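Local coordinates for protein acyl-CoA dehydrogenase (Geobacillus kaustophilus, PDB 2PG0) that probably catalyses the FAD-dependent dehydrogenation of acyl chains, introducing a double bond at the alpha-beta position, at residues E80-G85 with A256-E261. Residues are numbered along the deposited sequence; the frame is centred on the assembly and turned at random.
Sequences ELEKVG and AQTAAE
Lys83, whose CG lies 3.8 Å from CG2 of Thr258 on the facing helix, sends its ammonium back along its own helix to a carboxylate oxygen that two groups grip: OE2 of Glu80 takes a salt bridge from Lys83 NZ at 2.8 Å and another from Arg18. The lysine nitrogen arrives on the syn side of that oxygen, tilted out of the carboxylate plane. Setting CG anti to the carbonyl carbon (chi1 -73°) brings it to the Thr258 methyl, the two side chains crossing at about a right angle; the extended remainder of the lysine then reaches Glu80. With an alanine at Lys83, Thr258 CG2 would probably lose one of its two side-chain neighbours across the contact, and Glu80 OE2 one of its cationic partners.

Next to it, the side chains of Glu82 and Thr258 run alongside one another, pointing opposite ways, with Glu82 CB 4.0 Å from Thr258 CG2. Glu82 leaves its backbone with CG anti to N, then bends at chi2, which carries the carboxylate over Ala259; there Glu82 OE2 sits 3.8 Å from Ala259 CB while hydrogen-bonding Ser86. The threonine returns its hydroxyl to the carbonyl of Ile254 and presents carbon to the facing helix, where it meets Glu82 and Lys83 carbon to carbon. Ala259, small and opposite Glu82, leaves room for Glu82 CA and Ala259 CA to stand 6.5 Å apart; the helix axes come within 8.9 Å, crossing at -48°.

This is buried helix-helix packing that joins helix 71-84 of the N-terminal domain to the long helix 237-273 of the C-terminal domain, the two mainly helical domains of the acyl-CoA dehydrogenase fold, which pack on each other while the beta domain lies between them in sequence.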
loop_
_atom_site.group_PDB
_atom_site.type_symbol
_atom_site.label_atom_id
_atom_site.label_comp_id
_atom_site.label_asym_id
_atom_site.label_seq_id
_atom_site.Cartn_x
_atom_site.Cartn_y
_atom_site.Cartn_z
ATOM N N GLU A 80 -20.233 20.732 9.704
ATOM C CA GLU A 80 -21.451 20.968 8.931
ATOM C C GLU A 80 -21.195 21.712 7.615
ATOM O O GLU A 80 -21.836 21.432 6.604
ATOM C CB GLU A 80 -22.522 21.666 9.785
ATOM C CG GLU A 80 -23.095 20.775 10.908
ATOM C CD GLU A 80 -23.619 19.426 10.420
ATOM O OE1 GLU A 80 -24.380 19.396 9.436
ATOM O OE2 GLU A 80 -23.284 18.394 11.040
ATOM N N LEU A 81 -20.246 22.639 7.625
ATOM C CA LEU A 81 -19.877 23.348 6.399
ATOM C C LEU A 81 -19.197 22.414 5.385
ATOM O O LEU A 81 -19.442 22.518 4.181
ATOM C CB LEU A 81 -18.988 24.551 6.714
ATOM C CG LEU A 81 -19.684 25.774 7.323
ATOM C CD1 LEU A 81 -18.649 26.787 7.757
ATOM C CD2 LEU A 81 -20.688 26.413 6.353
ATOM N N GLU A 82 -18.344 21.514 5.869
ATOM C CA GLU A 82 -17.703 20.532 4.987
ATOM C C GLU A 82 -18.732 19.581 4.383
ATOM O O GLU A 82 -18.608 19.176 3.226
ATOM C CB GLU A 82 -16.593 19.759 5.709
ATOM C CG GLU A 82 -15.752 18.833 4.794
ATOM C CD GLU A 82 -14.954 19.591 3.719
ATOM O OE1 GLU A 82 -14.543 20.751 3.949
ATOM O OE2 GLU A 82 -14.719 19.014 2.637
ATOM N N LYS A 83 -19.761 19.248 5.158
ATOM C CA LYS A 83 -20.854 18.434 4.640
ATOM C C LYS A 83 -21.505 19.075 3.416
ATOM O O LYS A 83 -21.980 18.372 2.524
ATOM C CB LYS A 83 -21.879 18.136 5.736
ATOM C CG LYS A 83 -21.362 17.116 6.750
ATOM C CD LYS A 83 -22.348 16.871 7.871
ATOM C CE LYS A 83 -21.694 16.117 9.016
ATOM N NZ LYS A 83 -22.696 15.819 10.094
ATOM N N VAL A 84 -21.514 20.408 3.377
ATOM C CA VAL A 84 -21.920 21.130 2.170
ATOM C C VAL A 84 -20.803 21.015 1.120
ATOM O O VAL A 84 -21.009 20.445 0.049
ATOM C CB VAL A 84 -22.269 22.615 2.446
ATOM C CG1 VAL A 84 -22.771 23.305 1.163
ATOM C CG2 VAL A 84 -23.317 22.734 3.577
ATOM N N GLY A 85 -19.626 21.545 1.440
ATOM C CA GLY A 85 -18.471 21.410 0.535
ATOM C C GLY A 85 -17.224 22.126 1.006
ATOM O O GLY A 85 -17.292 23.062 1.806
ATOM N N ALA A 256 -11.036 17.106 6.753
ATOM C CA ALA A 256 -10.713 15.920 5.972
ATOM C C ALA A 256 -11.453 14.670 6.487
ATOM O O ALA A 256 -11.903 13.836 5.690
ATOM C CB ALA A 256 -9.205 15.697 5.936
ATOM N N GLN A 257 -11.584 14.552 7.808
ATOM C CA GLN A 257 -12.299 13.435 8.425
ATOM C C GLN A 257 -13.759 13.452 7.964
ATOM O O GLN A 257 -14.301 12.428 7.540
ATOM C CB GLN A 257 -12.207 13.503 9.958
ATOM C CG GLN A 257 -12.951 12.381 10.699
ATOM C CD GLN A 257 -12.407 10.999 10.400
ATOM O OE1 GLN A 257 -11.195 10.808 10.236
ATOM N NE2 GLN A 257 -13.307 10.024 10.315
ATOM N N THR A 258 -14.375 14.628 8.043
ATOM C CA THR A 258 -15.752 14.814 7.571
ATOM C C THR A 258 -15.918 14.505 6.076
ATOM O O THR A 258 -16.899 13.870 5.672
ATOM C CB THR A 258 -16.250 16.236 7.868
ATOM O OG1 THR A 258 -16.088 16.504 9.260
ATOM C CG2 THR A 258 -17.725 16.367 7.514
ATOM N N ALA A 259 -14.964 14.952 5.264
ATOM C CA ALA A 259 -14.992 14.702 3.817
ATOM C C ALA A 259 -14.981 13.203 3.524
ATOM O O ALA A 259 -15.752 12.726 2.691
ATOM C CB ALA A 259 -13.824 15.401 3.122
ATOM N N ALA A 260 -14.122 12.463 4.229
ATOM C CA ALA A 260 -14.051 11.000 4.109
ATOM C C ALA A 260 -15.395 10.345 4.466
ATOM O O ALA A 260 -15.884 9.468 3.741
ATOM C CB ALA A 260 -12.941 10.449 4.996
ATOM N N GLU A 261 -15.975 10.776 5.585
ATOM C CA GLU A 261 -17.286 10.284 6.050
ATOM C C GLU A 261 -18.386 10.536 5.017
ATOM O O GLU A 261 -19.210 9.648 4.743
ATOM C CB GLU A 261 -17.637 10.899 7.416
ATOM C CG GLU A 261 -16.838 10.291 8.574
ATOM C CD GLU A 261 -16.789 11.155 9.839
ATOM O OE1 GLU A 261 -17.310 12.290 9.844
ATOM O OE2 GLU A 261 -16.207 10.695 10.841
#